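Local coordinates for protein mannuronan C5-epimerase (Pseudomonas syringae pv. tomato, PDB 4NK6) that converts beta-D-mannuronate to alpha-L-guluronate in the alginate polymer and belongs to a periplasmic complex that protects the new chain on its way to export, at residues A[217-222]-A[227-232]; A[271-274]-A[279-282]; A[56-61]-A[79-84]. All coordinates share one frame; numbering follows the deposited sequence.

Interaction 1: A[217-222]-A[227-232]; sequences SQYTPN and LKRGEP
One face of the Tyr-219 ring takes the CD1 methyl of Leu-227, which sits 3.9 Å from the ring centroid and 16° off the ring normal, a clear CH-pi contact. CD2 of the same leucine lies over a face of the Arg-229 guanidinium, 3.6 Å above its plane and displaced toward the rim, so one forked side chain serves two flat groups standing at 89° to each other. A bond from Arg-229 NH2 to Leu-227 O (2.8 Å) holds the guanidinium there. Arg-229 CG also comes obliquely within 3.8 Å of Tyr-219 CE2. Beyond the ring, a water donates to Tyr-219 OH (2.8 Å) and accepts from Arg-229 NE; the phenol also bonds Glu-153, and NE forms a salt bridge to Glu-127.

Gln-218 doubles back at chi2 (57°), and its OE1 receives the backbone N of Tyr-219 on an in-plane lone pair at 2.8 Å. That fixes the carboxamide, whose NE2 donates a hydrogen bond to a second water; this water donates to Glu-231 OE2 at 2.9 Å. Glu-231 OE1 is hydrogen-bonded to His-278 NE2. Pro-232 CG packs on Ser-217 C at 3.7 Å.

The chain leaves strand 215-217, passes through helix 221-227 (N-cap Thr-220), and folds back against its own starting point before entering strand 233-236. Trp-189 stacks on the Tyr-219 ring, and Tyr-251 of strand 246-251 lies beside Gln-218.

Interaction 2: A[271-274]-A[279-282]; sequences IDPH and GLII
Residues 271-274 and 279-282 run past each other in opposite senses, Ile-271 facing Ile-282 and Pro-273 facing Leu-280, with the latter pair's CA atoms 8.5 Å apart and no hydrogen bond between the backbones. The contact across this interval is made by side chains. The closest approach is Pro-273 CB to Leu-280 CD1 at 3.4 Å, tighter than ordinary carbon-carbon contact; the leucine reaches obliquely across the pyrrolidine, and the same methyl lies 3.9 Å from Pro-273 CG.

Ile-282 works with both of its branches. Its CG1 arm, set beside the backbone N (chi1 -60°), carries CD1 to Pro-273 CG at 3.8 Å, while the CG2 branch, lying beside the carbonyl carbon, meets Ile-271 CD1 at 4.0 Å. The two isoleucines lie side by side, pointing opposite ways. All four residues are buried, and no polar side-chain atom enters the contact.

Along 271-274 the chain alternates: Ile-271 and Pro-273 point at the opposing segment, Asp-272 and His-274 away. Neighbouring coils continue the inward rows: Phe-248 touches Ile-271, and Cys-250 of strand 246-251 and Ile-298 of strand 296-299, in the coils before and after, touch Pro-273.

This is the hydrophobic interior of a right-handed parallel beta-helix, where different faces of the solenoid press their inward side chains together, here strand 269-274 against the start of strand 281-288 and Leu-280 just ahead of it. The outward side of strand 269-274 presents His-274, the probable proton acceptor, with the packed core directly behind this probably catalytic histidine.

Interaction 3: A[56-61]-A[79-84]; sequences ARMMEE and VRQKGI
The carboxamide of Gln-81 accepts the backbone N of Gln-86, just past the segment, on OE1, while its NE2 faces Met-58 SD at 4.0 Å. This is the N-terminal end of the parallel beta-helix: strand 52-57 pairs antiparallel with strand 86-91, and residues 79-84 hold the last turn of helix 75-81 and the link that leads into strand 86-91.

Met-58 and Gln-81 approach each other at a slant, and the meeting of sulfur and amide nitrogen is a van der Waals approach rather than a bond. Chi1 of the methionine (-151°, with CG anti to the backbone N) and chi2 carry SD toward Gln-81, and the bend at chi3 turns the terminal methyl. The glutamine is extended beyond CG and arrives from the last turn of its helix. Leu-121 and Pro-122 touch its side chain, and Leu-64 packs against Met-58.

Directly after Gln-81 the helix stops. Lys-82 takes a positive phi of 50°, and the backbone then stretches out through Gly-83 to deliver Ile-84 alongside the end of strand 52-57. There the main chains meet as well, Met-58 bonding with Pro-85 and Ala-56 with Ala-87, so the side-chain contacts lie beside the start of the antiparallel pairing.

Ile-84 and Arg-57 make the outer half of the contact. Both are exposed and both touch a crystal neighbour, so their exact pose may owe something to the lattice. Arg-57 is extended from CG to NE, and its guanidinium turns one face to the isoleucine: Ile-84 CG2 lies 3.5 Å above that plane, displaced toward the rim, and 3.7 Å from both Arg-57 CZ and NH1.

The three contacts follow one another along the chain, interaction 3 first, then interaction 1, then interaction 2, and they advance the same way along the beta-helix. They do not touch one another, but each involves a strand of the same run: 52-57 in interaction 3, 215-217 in interaction 1 and 269-274 in interaction 2. Interactions 1 and 2 are the closest pair, with centres about 17 Å apart and nearest atoms about 7 Å apart; the side chain of Ser-217 lies about 9 Å from that of His-274, the probable proton acceptor. Interaction 3 stands farther off, its centre about 24 Å from that of interaction 1 and 33 Å from that of interaction 2.

Interaction 1: A[217-222]-A[227-232]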
ATOM      1  N   SER A 217       8.837  -0.962   4.902  1.00 34.04           N
ATOM      2  CA  SER A 217       9.471   0.277   5.338  1.00 32.03           C
ATOM      3  C   SER A 217      10.967   0.223   5.569  1.00 34.35           C
ATOM      4  O   SER A 217      11.476  -0.658   6.262  1.00 33.29           O
ATOM      5  CB  SER A 217       8.794   0.778   6.626  1.00 37.67           C
ATOM      6  OG  SER A 217       9.304   2.040   7.033  1.00 33.55           O
ATOM      7  N   GLN A 218      11.671   1.200   5.012  1.00 32.65           N
ATOM      8  CA  GLN A 218      13.041   1.448   5.428  1.00 34.96           C
ATOM      9  C   GLN A 218      13.032   1.796   6.922  1.00 36.09           C
ATOM     10  O   GLN A 218      12.021   2.281   7.444  1.00 37.04           O
ATOM     11  CB  GLN A 218      13.627   2.596   4.598  1.00 32.91           C
ATOM     12  CG  GLN A 218      15.054   3.014   4.954  1.00 35.26           C
ATOM     13  CD  GLN A 218      16.064   1.867   4.854  1.00 41.87           C
ATOM     14  OE1 GLN A 218      16.177   1.047   5.763  1.00 42.16           O
ATOM     15  NE2 GLN A 218      16.805   1.819   3.754  1.00 38.09           N
ATOM     16  N   TYR A 219      14.142   1.547   7.612  1.00 36.65           N
ATOM     17  CA  TYR A 219      14.286   1.978   9.003  1.00 36.92           C
ATOM     18  C   TYR A 219      14.175   3.503   9.101  1.00 40.21           C
ATOM     19  O   TYR A 219      14.281   4.204   8.090  1.00 42.03           O
ATOM     20  CB  TYR A 219      15.639   1.543   9.566  1.00 36.37           C
ATOM     21  CG  TYR A 219      15.789   0.052   9.768  1.00 40.96           C
ATOM     22  CD1 TYR A 219      15.204  -0.580  10.857  1.00 40.25           C
ATOM     23  CD2 TYR A 219      16.535  -0.722   8.878  1.00 45.15           C
ATOM     24  CE1 TYR A 219      15.339  -1.942  11.051  1.00 44.61           C
ATOM     25  CE2 TYR A 219      16.679  -2.086   9.068  1.00 43.97           C
ATOM     26  CZ  TYR A 219      16.079  -2.688  10.161  1.00 44.23           C
ATOM     27  OH  TYR A 219      16.208  -4.041  10.367  1.00 44.84           O
ATOM     28  N   THR A 220      13.963   4.009  10.317  1.00 39.26           N
ATOM     29  CA  THR A 220      13.960   5.452  10.562  1.00 44.71           C
ATOM     30  C   THR A 220      15.305   6.023  10.122  1.00 46.42           C
ATOM     31  O   THR A 220      16.291   5.288  10.069  1.00 50.32           O
ATOM     32  CB  THR A 220      13.720   5.787  12.064  1.00 42.85           C
ATOM     33  OG1 THR A 220      14.717   5.143  12.868  1.00 43.34           O
ATOM     34  CG2 THR A 220      12.335   5.337  12.514  1.00 40.04           C
ATOM     35  N   PRO A 221      15.352   7.330   9.798  1.00 48.87           N
ATOM     36  CA  PRO A 221      16.606   7.932   9.324  1.00 48.34           C
ATOM     37  C   PRO A 221      17.811   7.662  10.239  1.00 53.93           C
ATOM     38  O   PRO A 221      18.853   7.242   9.741  1.00 55.53           O
ATOM     39  CB  PRO A 221      16.281   9.431   9.292  1.00 50.22           C
ATOM     40  CG  PRO A 221      14.802   9.483   9.041  1.00 48.34           C
ATOM     41  CD  PRO A 221      14.234   8.295   9.778  1.00 46.51           C
ATOM     42  N   ASN A 222      17.661   7.885  11.542  1.00 58.19           N
ATOM     43  CA  ASN A 222      18.752   7.662  12.497  1.00 66.64           C
ATOM     44  C   ASN A 222      19.288   6.233  12.502  1.00 60.08           C
ATOM     45  O   ASN A 222      20.495   6.017  12.476  1.00 58.72           O
ATOM     46  CB  ASN A 222      18.328   8.063  13.913  1.00 72.56           C
ATOM     47  CG  ASN A 222      18.213   9.567  14.084  1.00 79.04           C
ATOM     48  OD1 ASN A 222      18.828  10.336  13.344  1.00 77.60           O
ATOM     49  ND2 ASN A 222      17.429   9.993  15.069  1.00 81.92           N
ATOM     50  N   LEU A 227      22.648   1.277  10.192  1.00 61.09           N
ATOM     51  CA  LEU A 227      22.467  -0.062   9.640  1.00 61.95           C
ATOM     52  C   LEU A 227      22.719  -0.121   8.135  1.00 62.62           C
ATOM     53  O   LEU A 227      23.263  -1.111   7.641  1.00 54.75           O
ATOM     54  CB  LEU A 227      21.068  -0.591   9.961  1.00 56.03           C
ATOM     55  CG  LEU A 227      20.792  -0.904  11.433  1.00 51.06           C
ATOM     56  CD1 LEU A 227      19.436  -1.568  11.579  1.00 47.75           C
ATOM     57  CD2 LEU A 227      21.891  -1.789  11.998  1.00 50.57           C
ATOM     58  N   LYS A 228      22.340   0.949   7.425  1.00 61.45           N
ATOM     59  CA  LYS A 228      22.481   1.052   5.964  1.00 59.08           C
ATOM     60  C   LYS A 228      22.169  -0.263   5.257  1.00 58.12           C
ATOM     61  O   LYS A 228      23.021  -0.854   4.597  1.00 63.34           O
ATOM     62  CB  LYS A 228      23.855   1.631   5.553  1.00 63.74           C
ATOM     63  CG  LYS A 228      25.031   1.181   6.394  1.00 68.17           C
ATOM     64  CD  LYS A 228      26.347   1.837   5.977  1.00 76.56           C
ATOM     65  CE  LYS A 228      26.533   3.202   6.626  1.00 76.98           C
ATOM     66  NZ  LYS A 228      27.961   3.641   6.599  1.00 80.11           N
ATOM     67  N   ARG A 229      20.931  -0.712   5.421  1.00 59.94           N
ATOM     68  CA  ARG A 229      20.519  -2.046   5.009  1.00 63.94           C
ATOM     69  C   ARG A 229      20.087  -2.165   3.548  1.00 65.95           C
ATOM     70  O   ARG A 229      20.036  -3.265   3.001  1.00 74.34           O
ATOM     71  CB  ARG A 229      19.389  -2.540   5.916  1.00 61.99           C
ATOM     72  CG  ARG A 229      19.858  -2.988   7.285  1.00 63.04           C
ATOM     73  CD  ARG A 229      20.991  -3.986   7.152  1.00 63.47           C
ATOM     74  NE  ARG A 229      21.251  -4.695   8.400  1.00 69.99           N
ATOM     75  CZ  ARG A 229      22.316  -4.502   9.173  1.00 72.51           C
ATOM     76  NH1 ARG A 229      22.457  -5.208  10.287  1.00 72.84           N
ATOM     77  NH2 ARG A 229      23.243  -3.611   8.836  1.00 69.43           N
ATOM     78  N   GLY A 230      19.773  -1.048   2.910  1.00 57.60           N
ATOM     79  CA  GLY A 230      19.205  -1.120   1.580  1.00 52.46           C
ATOM     80  C   GLY A 230      17.693  -1.125   1.694  1.00 49.95           C
ATOM     81  O   GLY A 230      17.119  -1.608   2.675  1.00 42.91           O
ATOM     82  N   GLU A 231      17.032  -0.578   0.689  1.00 39.67           N
ATOM     83  CA  GLU A 231      15.594  -0.407   0.770  1.00 38.33           C
ATOM     84  C   GLU A 231      14.886  -1.758   0.643  1.00 41.93           C
ATOM     85  O   GLU A 231      15.336  -2.636  -0.101  1.00 41.49           O
ATOM     86  CB  GLU A 231      15.139   0.596  -0.291  1.00 42.12           C
ATOM     87  CG  GLU A 231      15.959   1.882  -0.233  1.00 42.65           C
ATOM     88  CD  GLU A 231      15.471   2.962  -1.177  1.00 50.84           C
ATOM     89  OE1 GLU A 231      15.253   2.670  -2.370  1.00 56.43           O
ATOM     90  OE2 GLU A 231      15.319   4.114  -0.722  1.00 48.27           O
ATOM     91  N   PRO A 232      13.793  -1.943   1.394  1.00 34.58           N
ATOM     92  CA  PRO A 232      13.098  -3.233   1.336  1.00 38.90           C
ATOM     93  C   PRO A 232      12.432  -3.418  -0.025  1.00 39.88           C
ATOM     94  O   PRO A 232      12.250  -2.439  -0.750  1.00 38.27           O
ATOM     95  CB  PRO A 232      12.037  -3.107   2.437  1.00 32.19           C
ATOM     96  CG  PRO A 232      11.763  -1.613   2.514  1.00 45.80           C
ATOM     97  CD  PRO A 232      13.093  -0.958   2.240  1.00 33.01           C
TER
HETATM   98  O   HOH W   1      16.335   4.458   1.957  1.00 45.69           O
HETATM   99  O   HOH W   2      18.427  -5.641   9.637  1.00 54.26           O

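Interaction 2: A[271-274]-A[279-282]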
ATOM      1  N   ILE A 271      -4.429   1.343  -1.482  1.00 28.70           N
ATOM      2  CA  ILE A 271      -2.998   1.181  -1.713  1.00 26.80           C
ATOM      3  C   ILE A 271      -2.336   2.551  -1.556  1.00 30.39           C
ATOM      4  O   ILE A 271      -2.669   3.483  -2.286  1.00 28.86           O
ATOM      5  CB  ILE A 271      -2.731   0.651  -3.154  1.00 28.91           C
ATOM      6  CG1 ILE A 271      -3.574  -0.600  -3.443  1.00 26.86           C
ATOM      7  CG2 ILE A 271      -1.262   0.331  -3.358  1.00 27.65           C
ATOM      8  CD1 ILE A 271      -3.336  -1.202  -4.842  1.00 28.10           C
ATOM      9  N   ASP A 272      -1.400   2.672  -0.614  1.00 29.36           N
ATOM     10  CA  ASP A 272      -0.869   3.985  -0.217  1.00 27.01           C
ATOM     11  C   ASP A 272       0.667   4.021  -0.131  1.00 29.41           C
ATOM     12  O   ASP A 272       1.233   4.182   0.960  1.00 26.63           O
ATOM     13  CB  ASP A 272      -1.505   4.377   1.137  1.00 31.11           C
ATOM     14  CG  ASP A 272      -0.946   5.683   1.727  1.00 37.20           C
ATOM     15  OD1 ASP A 272      -0.726   6.661   0.982  1.00 35.48           O
ATOM     16  OD2 ASP A 272      -0.712   5.712   2.954  1.00 32.98           O
ATOM     17  N   PRO A 273       1.358   3.875  -1.279  1.00 25.41           N
ATOM     18  CA  PRO A 273       2.825   3.986  -1.264  1.00 30.03           C
ATOM     19  C   PRO A 273       3.271   5.404  -0.903  1.00 31.16           C
ATOM     20  O   PRO A 273       2.610   6.352  -1.302  1.00 31.73           O
ATOM     21  CB  PRO A 273       3.209   3.689  -2.715  1.00 31.35           C
ATOM     22  CG  PRO A 273       2.053   2.909  -3.276  1.00 28.35           C
ATOM     23  CD  PRO A 273       0.857   3.546  -2.628  1.00 27.13           C
ATOM     24  N   HIS A 274       4.385   5.547  -0.189  1.00 31.01           N
ATOM     25  CA  HIS A 274       4.739   6.837   0.393  1.00 27.98           C
ATOM     26  C   HIS A 274       6.236   7.096   0.385  1.00 34.31           C
ATOM     27  O   HIS A 274       7.049   6.169   0.274  1.00 28.49           O
ATOM     28  CB  HIS A 274       4.274   6.888   1.863  1.00 29.18           C
ATOM     29  CG  HIS A 274       3.262   7.956   2.157  1.00 31.76           C
ATOM     30  ND1 HIS A 274       3.616   9.223   2.571  1.00 37.04           N
ATOM     31  CD2 HIS A 274       1.908   7.938   2.115  1.00 32.66           C
ATOM     32  CE1 HIS A 274       2.524   9.944   2.761  1.00 34.88           C
ATOM     33  NE2 HIS A 274       1.475   9.188   2.495  1.00 35.98           N
ATOM     34  N   GLY A 279      10.022   2.973  -8.494  1.00 35.05           N
ATOM     35  CA  GLY A 279      10.086   1.783  -9.327  1.00 37.02           C
ATOM     36  C   GLY A 279       8.949   0.836  -9.001  1.00 38.24           C
ATOM     37  O   GLY A 279       8.997  -0.339  -9.328  1.00 36.35           O
ATOM     38  N   LEU A 280       7.914   1.344  -8.349  1.00 31.08           N
ATOM     39  CA  LEU A 280       6.818   0.479  -7.942  1.00 31.27           C
ATOM     40  C   LEU A 280       5.979   0.072  -9.150  1.00 36.59           C
ATOM     41  O   LEU A 280       5.821   0.842 -10.101  1.00 34.42           O
ATOM     42  CB  LEU A 280       5.948   1.170  -6.893  1.00 29.92           C
ATOM     43  CG  LEU A 280       6.671   1.812  -5.705  1.00 34.09           C
ATOM     44  CD1 LEU A 280       5.645   2.369  -4.753  1.00 34.34           C
ATOM     45  CD2 LEU A 280       7.580   0.824  -4.977  1.00 31.67           C
ATOM     46  N   ILE A 281       5.456  -1.148  -9.099  1.00 38.02           N
ATOM     47  CA  ILE A 281       4.599  -1.688 -10.142  1.00 33.87           C
ATOM     48  C   ILE A 281       3.253  -2.039  -9.520  1.00 39.05           C
ATOM     49  O   ILE A 281       3.114  -3.030  -8.798  1.00 36.28           O
ATOM     50  CB  ILE A 281       5.230  -2.932 -10.813  1.00 41.20           C
ATOM     51  CG1 ILE A 281       6.504  -2.544 -11.566  1.00 37.82           C
ATOM     52  CG2 ILE A 281       4.236  -3.605 -11.767  1.00 40.16           C
ATOM     53  CD1 ILE A 281       7.351  -3.745 -12.049  1.00 39.96           C
ATOM     54  N   ILE A 282       2.266  -1.196  -9.777  1.00 35.16           N
ATOM     55  CA  ILE A 282       0.941  -1.387  -9.224  1.00 30.46           C
ATOM     56  C   ILE A 282      -0.005  -1.671 -10.377  1.00 34.88           C
ATOM     57  O   ILE A 282      -0.394  -0.750 -11.096  1.00 34.78           O
ATOM     58  CB  ILE A 282       0.508  -0.130  -8.462  1.00 31.90           C
ATOM     59  CG1 ILE A 282       1.501   0.147  -7.324  1.00 34.78           C
ATOM     60  CG2 ILE A 282      -0.899  -0.298  -7.902  1.00 36.82           C
ATOM     61  CD1 ILE A 282       1.381   1.534  -6.723  1.00 39.75           C
TER

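Interaction 3: A[56-61]-A[79-84]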
ATOM      1  N   ALA A  56      11.561 -14.839  23.264  1.00 52.34           N
ATOM      2  CA  ALA A  56      12.429 -13.974  24.052  1.00 49.57           C
ATOM      3  C   ALA A  56      11.879 -12.561  24.154  1.00 48.15           C
ATOM      4  O   ALA A  56      10.877 -12.223  23.522  1.00 44.15           O
ATOM      5  CB  ALA A  56      13.829 -13.950  23.468  1.00 45.70           C
ATOM      6  N   ARG A  57      12.567 -11.736  24.934  1.00 43.68           N
ATOM      7  CA  ARG A  57      12.112 -10.389  25.232  1.00 45.25           C
ATOM      8  C   ARG A  57      12.126  -9.489  24.027  1.00 43.18           C
ATOM      9  O   ARG A  57      13.140  -9.350  23.349  1.00 44.36           O
ATOM     10  CB  ARG A  57      12.946  -9.770  26.340  1.00 49.87           C
ATOM     11  CG  ARG A  57      12.849 -10.544  27.603  1.00 52.05           C
ATOM     12  CD  ARG A  57      13.243  -9.707  28.764  1.00 59.90           C
ATOM     13  NE  ARG A  57      12.902 -10.385  30.001  1.00 66.16           N
ATOM     14  CZ  ARG A  57      12.947  -9.807  31.189  1.00 63.33           C
ATOM     15  NH1 ARG A  57      13.313  -8.537  31.284  1.00 63.65           N
ATOM     16  NH2 ARG A  57      12.621 -10.497  32.269  1.00 63.27           N
ATOM     17  N   MET A  58      10.976  -8.867  23.806  1.00 41.31           N
ATOM     18  CA  MET A  58      10.697  -7.998  22.669  1.00 50.51           C
ATOM     19  C   MET A  58      11.676  -6.834  22.554  1.00 48.43           C
ATOM     20  O   MET A  58      12.152  -6.509  21.460  1.00 42.49           O
ATOM     21  CB  MET A  58       9.283  -7.439  22.847  1.00 53.68           C
ATOM     22  CG  MET A  58       8.571  -7.118  21.576  1.00 56.68           C
ATOM     23  SD  MET A  58       6.812  -7.374  21.750  1.00 47.70           S
ATOM     24  CE  MET A  58       6.287  -5.775  22.332  1.00 37.90           C
ATOM     25  N   MET A  59      11.963  -6.213  23.695  1.00 47.99           N
ATOM     26  CA  MET A  59      12.709  -4.958  23.757  1.00 55.05           C
ATOM     27  C   MET A  59      14.209  -5.133  23.593  1.00 56.60           C
ATOM     28  O   MET A  59      14.952  -4.159  23.643  1.00 66.29           O
ATOM     29  CB  MET A  59      12.436  -4.243  25.087  1.00 64.49           C
ATOM     30  CG  MET A  59      10.999  -3.800  25.292  1.00 59.86           C
ATOM     31  SD  MET A  59      10.534  -2.377  24.287  1.00114.39           S
ATOM     32  CE  MET A  59       9.354  -3.137  23.197  1.00 34.62           C
ATOM     33  N   GLU A  60      14.660  -6.371  23.422  1.00 52.15           N
ATOM     34  CA  GLU A  60      16.055  -6.624  23.094  1.00 52.68           C
ATOM     35  C   GLU A  60      16.329  -6.368  21.603  1.00 59.06           C
ATOM     36  O   GLU A  60      17.482  -6.239  21.190  1.00 65.73           O
ATOM     37  CB  GLU A  60      16.431  -8.070  23.427  1.00 57.86           C
ATOM     38  CG  GLU A  60      16.359  -8.436  24.902  1.00 69.12           C
ATOM     39  CD  GLU A  60      16.709  -9.900  25.157  1.00 75.92           C
ATOM     40  OE1 GLU A  60      17.008 -10.618  24.179  1.00 76.71           O
ATOM     41  OE2 GLU A  60      16.680 -10.332  26.332  1.00 76.44           O
ATOM     42  N   GLU A  61      15.264  -6.293  20.804  1.00 48.55           N
ATOM     43  CA  GLU A  61      15.389  -6.330  19.348  1.00 47.27           C
ATOM     44  C   GLU A  61      15.077  -5.012  18.650  1.00 45.59           C
ATOM     45  O   GLU A  61      14.054  -4.382  18.912  1.00 43.34           O
ATOM     46  CB  GLU A  61      14.486  -7.428  18.779  1.00 44.53           C
ATOM     47  CG  GLU A  61      14.891  -8.830  19.203  1.00 50.91           C
ATOM     48  CD  GLU A  61      16.155  -9.303  18.517  1.00 48.74           C
ATOM     49  OE1 GLU A  61      16.778 -10.253  19.030  1.00 54.49           O
ATOM     50  OE2 GLU A  61      16.520  -8.738  17.462  1.00 45.71           O
ATOM     51  N   VAL A  79       0.643  -4.772  29.295  1.00 34.50           N
ATOM     52  CA  VAL A  79      -0.773  -4.965  29.592  1.00 37.57           C
ATOM     53  C   VAL A  79      -1.381  -6.067  28.718  1.00 36.93           C
ATOM     54  O   VAL A  79      -2.087  -6.941  29.214  1.00 36.56           O
ATOM     55  CB  VAL A  79      -1.557  -3.644  29.434  1.00 36.04           C
ATOM     56  CG1 VAL A  79      -3.071  -3.888  29.487  1.00 34.84           C
ATOM     57  CG2 VAL A  79      -1.124  -2.658  30.514  1.00 38.80           C
ATOM     58  N   ARG A  80      -1.088  -6.029  27.424  1.00 33.52           N
ATOM     59  CA  ARG A  80      -1.595  -7.042  26.505  1.00 36.76           C
ATOM     60  C   ARG A  80      -1.110  -8.458  26.842  1.00 37.34           C
ATOM     61  O   ARG A  80      -1.906  -9.393  26.862  1.00 40.06           O
ATOM     62  CB  ARG A  80      -1.267  -6.674  25.050  1.00 37.49           C
ATOM     63  CG  ARG A  80      -1.939  -5.389  24.621  1.00 33.59           C
ATOM     64  CD  ARG A  80      -1.831  -5.096  23.117  1.00 36.71           C
ATOM     65  NE  ARG A  80      -2.520  -3.836  22.843  1.00 35.06           N
ATOM     66  CZ  ARG A  80      -1.909  -2.673  22.639  1.00 34.06           C
ATOM     67  NH1 ARG A  80      -0.580  -2.606  22.612  1.00 35.00           N
ATOM     68  NH2 ARG A  80      -2.627  -1.579  22.445  1.00 32.88           N
ATOM     69  N   GLN A  81       0.180  -8.606  27.129  1.00 33.63           N
ATOM     70  CA  GLN A  81       0.765  -9.925  27.376  1.00 34.54           C
ATOM     71  C   GLN A  81       0.678 -10.369  28.820  1.00 41.03           C
ATOM     72  O   GLN A  81       0.999 -11.518  29.141  1.00 38.91           O
ATOM     73  CB  GLN A  81       2.222  -9.942  26.931  1.00 34.67           C
ATOM     74  CG  GLN A  81       2.386  -9.634  25.453  1.00 33.53           C
ATOM     75  CD  GLN A  81       3.742 -10.048  24.950  1.00 34.85           C
ATOM     76  OE1 GLN A  81       4.460 -10.779  25.635  1.00 35.57           O
ATOM     77  NE2 GLN A  81       4.114  -9.577  23.762  1.00 33.17           N
ATOM     78  N   LYS A  82       0.242  -9.450  29.681  1.00 39.50           N
ATOM     79  CA  LYS A  82       0.241  -9.642  31.133  1.00 40.59           C
ATOM     80  C   LYS A  82       1.587 -10.117  31.657  1.00 40.95           C
ATOM     81  O   LYS A  82       1.665 -11.056  32.441  1.00 42.62           O
ATOM     82  CB  LYS A  82      -0.897 -10.567  31.569  1.00 47.75           C
ATOM     83  CG  LYS A  82      -2.270  -9.931  31.372  1.00 50.12           C
ATOM     84  CD  LYS A  82      -3.383 -10.767  31.979  1.00 62.13           C
ATOM     85  CE  LYS A  82      -4.741 -10.107  31.766  1.00 65.85           C
ATOM     86  NZ  LYS A  82      -5.855 -10.976  32.238  1.00 70.97           N
ATOM     87  N   GLY A  83       2.647  -9.452  31.209  1.00 43.24           N
ATOM     88  CA  GLY A  83       3.999  -9.730  31.670  1.00 39.43           C
ATOM     89  C   GLY A  83       4.997  -9.001  30.788  1.00 39.53           C
ATOM     90  O   GLY A  83       4.608  -8.312  29.845  1.00 37.56           O
ATOM     91  N   ILE A  84       6.282  -9.154  31.085  1.00 41.38           N
ATOM     92  CA  ILE A  84       7.339  -8.565  30.269  1.00 42.63           C
ATOM     93  C   ILE A  84       7.185  -9.056  28.835  1.00 43.03           C
ATOM     94  O   ILE A  84       7.144 -10.262  28.599  1.00 40.26           O
ATOM     95  CB  ILE A  84       8.727  -8.954  30.795  1.00 49.36           C
ATOM     96  CG1 ILE A  84       8.825  -8.629  32.281  1.00 56.62           C
ATOM     97  CG2 ILE A  84       9.819  -8.236  30.020  1.00 53.20           C
ATOM     98  CD1 ILE A  84       8.298  -7.263  32.597  1.00 64.18           C
TER